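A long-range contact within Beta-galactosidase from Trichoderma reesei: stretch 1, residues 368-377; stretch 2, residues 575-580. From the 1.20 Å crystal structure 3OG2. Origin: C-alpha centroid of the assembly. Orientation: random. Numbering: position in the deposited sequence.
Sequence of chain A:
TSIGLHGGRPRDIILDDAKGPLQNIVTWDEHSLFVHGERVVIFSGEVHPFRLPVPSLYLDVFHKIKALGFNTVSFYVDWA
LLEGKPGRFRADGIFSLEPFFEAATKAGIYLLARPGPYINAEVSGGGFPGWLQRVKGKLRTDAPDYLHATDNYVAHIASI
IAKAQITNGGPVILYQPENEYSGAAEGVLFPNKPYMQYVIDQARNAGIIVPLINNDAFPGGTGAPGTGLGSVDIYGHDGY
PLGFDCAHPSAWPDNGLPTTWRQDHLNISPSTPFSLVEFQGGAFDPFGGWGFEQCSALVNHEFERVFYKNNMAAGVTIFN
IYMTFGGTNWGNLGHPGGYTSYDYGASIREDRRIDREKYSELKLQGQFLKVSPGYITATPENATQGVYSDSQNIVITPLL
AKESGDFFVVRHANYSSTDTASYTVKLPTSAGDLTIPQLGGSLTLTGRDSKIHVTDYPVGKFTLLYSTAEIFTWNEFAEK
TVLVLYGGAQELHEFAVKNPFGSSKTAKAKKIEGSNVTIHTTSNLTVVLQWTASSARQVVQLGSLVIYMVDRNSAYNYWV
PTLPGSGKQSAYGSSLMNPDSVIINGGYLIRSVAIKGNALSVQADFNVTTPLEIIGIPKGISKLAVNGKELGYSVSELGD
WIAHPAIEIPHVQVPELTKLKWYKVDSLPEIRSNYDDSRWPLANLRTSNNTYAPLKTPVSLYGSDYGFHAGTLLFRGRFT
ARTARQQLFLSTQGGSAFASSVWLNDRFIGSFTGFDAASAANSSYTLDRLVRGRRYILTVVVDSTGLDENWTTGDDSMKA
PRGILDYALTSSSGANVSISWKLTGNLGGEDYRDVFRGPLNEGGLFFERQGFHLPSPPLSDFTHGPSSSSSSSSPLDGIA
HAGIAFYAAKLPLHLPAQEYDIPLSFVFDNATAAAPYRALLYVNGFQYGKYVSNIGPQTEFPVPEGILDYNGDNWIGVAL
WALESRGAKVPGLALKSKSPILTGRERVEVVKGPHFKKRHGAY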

ATOM      1  N   PHE A 368      17.097  12.438  -7.245  1.00  7.33           N
ATOM      2  CA  PHE A 368      17.836  13.588  -6.756  1.00  7.60           C
ATOM      3  C   PHE A 368      18.532  13.271  -5.429  1.00  7.77           C
ATOM      4  O   PHE A 368      19.750  13.530  -5.261  1.00  8.56           O
ATOM      5  CB  PHE A 368      16.858  14.767  -6.587  1.00  9.43           C
ATOM      6  CG  PHE A 368      17.469  15.895  -5.760  1.00 11.38           C
ATOM      7  CD1 PHE A 368      18.592  16.582  -6.192  1.00 14.51           C
ATOM      8  CD2 PHE A 368      16.899  16.222  -4.548  1.00 16.05           C
ATOM      9  CE1 PHE A 368      19.204  17.579  -5.416  1.00 18.02           C
ATOM     10  CE2 PHE A 368      17.474  17.231  -3.806  1.00 21.63           C
ATOM     11  CZ  PHE A 368      18.588  17.922  -4.243  1.00 19.84           C
ATOM     12  N   LEU A 369      17.768  12.717  -4.471  1.00  7.76           N
ATOM     13  CA  LEU A 369      18.373  12.572  -3.129  1.00  7.52           C
ATOM     14  C   LEU A 369      19.533  11.581  -3.168  1.00  7.54           C
ATOM     15  O   LEU A 369      20.531  11.803  -2.462  1.00  8.93           O
ATOM     16  CB  LEU A 369      17.336  12.145  -2.100  1.00  9.71           C
ATOM     17  CG  LEU A 369      16.382  13.285  -1.647  1.00 10.57           C
ATOM     18  CD1 LEU A 369      15.319  12.750  -0.745  1.00 15.60           C
ATOM     19  CD2 LEU A 369      17.195  14.386  -0.916  1.00 18.58           C
ATOM     20  N   LYS A 370      19.452  10.530  -3.996  1.00  7.71           N
ATOM     21  CA  LYS A 370      20.506   9.515  -3.907  1.00  7.61           C
ATOM     22  C   LYS A 370      21.827   9.963  -4.517  1.00  7.66           C
ATOM     23  O   LYS A 370      22.830   9.277  -4.336  1.00  8.46           O
ATOM     24  CB  LYS A 370      20.004   8.203  -4.458  1.00  7.95           C
ATOM     25  CG  LYS A 370      19.800   8.205  -5.972  1.00  8.01           C
ATOM     26  CD  LYS A 370      19.208   6.835  -6.416  1.00  9.42           C
ATOM     27  CE  LYS A 370      20.175   5.724  -6.141  1.00  9.15           C
ATOM     28  NZ  LYS A 370      19.783   4.409  -6.763  1.00  9.74           N
ATOM     29  N   VAL A 371      21.863  11.118  -5.207  1.00  7.52           N
ATOM     30  CA  VAL A 371      23.152  11.623  -5.712  1.00  7.48           C
ATOM     31  C   VAL A 371      23.559  12.881  -4.959  1.00  6.98           C
ATOM     32  O   VAL A 371      24.495  13.574  -5.406  1.00  8.65           O
ATOM     33  CB  VAL A 371      23.111  11.830  -7.252  1.00  7.95           C
ATOM     34  CG1 VAL A 371      22.875  10.501  -7.960  1.00  9.22           C
ATOM     35  CG2 VAL A 371      22.057  12.873  -7.674  1.00  9.05           C
ATOM     36  N   SER A 372      22.957  13.149  -3.800  1.00  8.46           N
ATOM     37  CA  SER A 372      23.145  14.427  -3.110  1.00  8.58           C
ATOM     38  C   SER A 372      23.535  14.248  -1.664  1.00  8.13           C
ATOM     39  O   SER A 372      22.825  14.661  -0.750  1.00  8.79           O
ATOM     40  CB  SER A 372      21.837  15.255  -3.220  1.00  9.32           C
ATOM     41  OG  SER A 372      21.507  15.485  -4.582  1.00  8.16           O
ATOM     42  N   PRO A 373      24.690  13.619  -1.430  1.00  9.80           N
ATOM     43  CA  PRO A 373      25.080  13.357  -0.018  1.00 10.74           C
ATOM     44  C   PRO A 373      25.269  14.631   0.774  1.00  9.24           C
ATOM     45  O   PRO A 373      25.144  14.573   2.008  1.00 10.83           O
ATOM     46  CB  PRO A 373      26.416  12.649  -0.148  1.00 15.83           C
ATOM     47  CG  PRO A 373      26.876  12.897  -1.538  1.00 14.72           C
ATOM     48  CD  PRO A 373      25.667  13.105  -2.390  1.00 12.52           C
ATOM     49  N   GLY A 374      25.496  15.783   0.175  1.00  9.32           N
ATOM     50  CA  GLY A 374      25.657  16.994   0.919  1.00  9.56           C
ATOM     51  C   GLY A 374      24.369  17.383   1.584  1.00  9.21           C
ATOM     52  O   GLY A 374      24.377  18.144   2.572  1.00 11.04           O
ATOM     53  N   TYR A 375      23.248  16.883   1.106  1.00  8.24           N
ATOM     54  CA  TYR A 375      21.975  17.142   1.806  1.00  8.51           C
ATOM     55  C   TYR A 375      21.989  16.619   3.236  1.00  8.43           C
ATOM     56  O   TYR A 375      21.397  17.190   4.162  1.00 10.94           O
ATOM     57  CB  TYR A 375      20.847  16.504   0.986  1.00  8.88           C
ATOM     58  CG  TYR A 375      19.529  16.351   1.743  1.00  8.57           C
ATOM     59  CD1 TYR A 375      18.645  17.407   1.890  1.00  9.75           C
ATOM     60  CD2 TYR A 375      19.183  15.110   2.300  1.00  8.73           C
ATOM     61  CE1 TYR A 375      17.454  17.272   2.572  1.00  9.76           C
ATOM     62  CE2 TYR A 375      17.988  14.945   2.977  1.00  9.63           C
ATOM     63  CZ  TYR A 375      17.126  16.038   3.120  1.00 10.48           C
ATOM     64  OH  TYR A 375      15.934  15.936   3.767  1.00 10.41           O
ATOM     65  N   ILE A 376      22.674  15.515   3.481  1.00  9.68           N
ATOM     66  CA  ILE A 376      22.643  14.876   4.780  1.00 10.57           C
ATOM     67  C   ILE A 376      23.303  15.730   5.819  1.00 12.82           C
ATOM     68  O   ILE A 376      22.845  15.761   6.974  1.00 16.62           O
ATOM     69  CB  ILE A 376      23.328  13.513   4.723  1.00 10.86           C
ATOM     70  CG1 ILE A 376      22.559  12.569   3.808  1.00 12.00           C
ATOM     71  CG2 ILE A 376      23.430  12.977   6.154  1.00 13.21           C
ATOM     72  CD1 ILE A 376      23.273  11.278   3.487  1.00 13.81           C
ATOM     73  N   THR A 377      24.405  16.416   5.424  1.00 13.00           N
ATOM     74  CA  THR A 377      25.106  17.079   6.551  1.00 17.29           C
ATOM     75  C   THR A 377      24.858  18.576   6.530  1.00 17.84           C
ATOM     76  O   THR A 377      25.398  19.236   7.426  1.00 24.07           O
ATOM     77  CB  THR A 377      26.584  16.716   6.501  1.00 20.28           C
ATOM     78  OG1 THR A 377      26.982  17.021   5.151  1.00 21.85           O
ATOM     79  CG2 THR A 377      26.840  15.234   6.796  1.00 23.04           C
TER
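Stretch 2, residues 575-580: SLMNPD

Near the end of a helix, some carbonyl groups have no partner along the helix and are free to bond elsewhere; Lys 370 O, which accepts no bond within its own stretch, is one. The contact between residues 368-377 and 575-580 of this beta-galactosidase illustrates how a segment without regular structure, some two hundred residues away in sequence, can exploit such a site. Stretch 2 forms neither helix nor strand. Its Met 577 is extended, with phi/psi of -103/143°, Asn 578 turns into the left-handed region at 50/47°, and Pro 579 returns to an extended conformation at -72/158°. The segment lies closest to stretch 1 at Lys 370 and Val 371: the CA atoms of Lys 370 and Met 577 are 4.9 Å apart, and those of Val 371 and Asn 578 are 4.7 Å apart, so at this point the two chains advance in the same sense.

The anchor is a backbone hydrogen bond. Asn 578 N donates to Lys 370 O at 2.8 Å with an angle of 166° at the hydrogen, close to linear. The same oxygen also receives a CA-H...O contact from Met 577 CA at 3.3 Å, so a single carbonyl engages two consecutive residues of stretch 2.

Asn 578 then adds its side chain to the anchor. Its CA-to-CB bond points sideways, but with chi1 at -59° (m) and chi2 at 116° the amide end comes nearer to stretch 1. Asn 578 ND2 makes a weak hydrogen bond to Val 371 O at 3.2 Å, while Asn 578 OD1 lies 3.4 Å from Pro 373 CD. Val 371 itself, in the m rotamer, directs its CA-to-CB bond away overall, although Val 371 CB is still 3.4 Å from Asn 578 ND2; its carbonyl makes the polar contact.

Met 577 adopts a compact side chain. All three of its chi angles are m (-57°, -65° and -74°), a folded course that brings the methyl end nearer to stretch 1 even though the CA-to-CB bond points sideways. Met 577 CE comes within 3.2 Å of Leu 369 O, 4.0 Å of Pro 373 CA and 4.3 Å of Ile 376 CD1. The CA-to-CB bond of Ile 376 points toward stretch 2, and with chi angles m and t its CD1 is the apolar partner of Met 577 CE.

The Lys 370 side chain reaches past stretch 2 from a p chi1 of 70°, through t, m and t. Its aliphatic portion passes Pro 579, with Lys 370 CE 3.9 Å from Pro 579 CG, and its amine reaches water 1. Lys 370 NZ donates to the water O at 2.9 Å, and that water O donates in turn to Leu 576 O, also at 2.9 Å, bridging the two stretches.

The whole contact buries 373 Å², summed over both sides. The general lesson is economical: one short, nearly linear backbone bond lies at the point of closest register, and side-chain torsions place methyl, amide and amine ends around it.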

ATOM      1  N   SER A 575      27.410   1.210  -4.262  1.00 10.61           N
ATOM      2  CA  SER A 575      27.208   2.029  -3.042  1.00 10.99           C
ATOM      3  C   SER A 575      25.724   2.383  -3.012  1.00 10.50           C
ATOM      4  O   SER A 575      25.039   2.212  -4.037  1.00 11.59           O
ATOM      5  CB  SER A 575      28.095   3.281  -3.032  1.00 12.16           C
ATOM      6  OG  SER A 575      27.860   4.076  -4.176  1.00 13.76           O
ATOM      7  N   LEU A 576      25.201   2.903  -1.904  1.00 11.07           N
ATOM      8  CA  LEU A 576      23.812   3.352  -1.879  1.00 10.71           C
ATOM      9  C   LEU A 576      23.649   4.766  -2.430  1.00  9.31           C
ATOM     10  O   LEU A 576      22.655   5.018  -3.138  1.00 10.31           O
ATOM     11  CB  LEU A 576      23.275   3.381  -0.419  1.00 12.42           C
ATOM     12  CG  LEU A 576      23.076   1.983   0.184  1.00 16.81           C
ATOM     13  CD1 LEU A 576      22.895   2.033   1.677  1.00 21.06           C
ATOM     14  CD2 LEU A 576      21.887   1.359  -0.516  1.00 37.49           C
ATOM     15  N   MET A 577      24.611   5.659  -2.141  1.00  8.84           N
ATOM     16  CA  MET A 577      24.566   7.025  -2.640  1.00  8.96           C
ATOM     17  C   MET A 577      25.549   7.135  -3.807  1.00  8.47           C
ATOM     18  O   MET A 577      26.634   6.524  -3.771  1.00 10.02           O
ATOM     19  CB  MET A 577      24.981   8.026  -1.565  1.00 10.49           C
ATOM     20  CG  MET A 577      24.139   7.953  -0.301  1.00 10.25           C
ATOM     21  SD  MET A 577      22.415   8.414  -0.492  1.00 12.13           S
ATOM     22  CE  MET A 577      22.662  10.208  -0.641  1.00 16.46           C
ATOM     23  N   ASN A 578      25.205   7.899  -4.835  1.00  9.06           N
ATOM     24  CA  ASN A 578      26.108   7.995  -6.020  1.00  8.37           C
ATOM     25  C   ASN A 578      26.541   6.635  -6.564  1.00  9.07           C
ATOM     26  O   ASN A 578      27.735   6.430  -6.889  1.00 10.01           O
ATOM     27  CB  ASN A 578      27.338   8.850  -5.726  1.00  9.08           C
ATOM     28  CG  ASN A 578      26.875  10.252  -5.331  1.00 10.57           C
ATOM     29  OD1 ASN A 578      27.126  10.644  -4.191  1.00 23.80           O
ATOM     30  ND2 ASN A 578      26.240  11.001  -6.197  1.00 10.52           N
ATOM     31  N   PRO A 579      25.631   5.695  -6.750  1.00  8.36           N
ATOM     32  CA  PRO A 579      26.069   4.380  -7.248  1.00  8.81           C
ATOM     33  C   PRO A 579      26.477   4.438  -8.710  1.00  8.58           C
ATOM     34  O   PRO A 579      26.033   5.294  -9.512  1.00  9.68           O
ATOM     35  CB  PRO A 579      24.778   3.555  -7.193  1.00  9.55           C
ATOM     36  CG  PRO A 579      23.691   4.597  -7.422  1.00 10.32           C
ATOM     37  CD  PRO A 579      24.174   5.749  -6.595  1.00  9.60           C
ATOM     38  N   ASP A 580      27.294   3.489  -9.142  1.00  8.52           N
ATOM     39  CA  ASP A 580      27.547   3.319 -10.573  1.00  9.02           C
ATOM     40  C   ASP A 580      26.216   3.025 -11.245  1.00  8.95           C
ATOM     41  O   ASP A 580      25.375   2.274 -10.709  1.00  9.66           O
ATOM     42  CB  ASP A 580      28.498   2.141 -10.781  1.00 11.01           C
ATOM     43  CG  ASP A 580      29.900   2.416 -10.292  1.00 14.48           C
ATOM     44  OD1 ASP A 580      30.216   3.548  -9.911  1.00 17.87           O
ATOM     45  OD2 ASP A 580      30.686   1.432 -10.301  1.00 19.90           O
TER
HETATM   46  O   HOH W   1      21.562   3.027  -4.905  1.00 11.98           O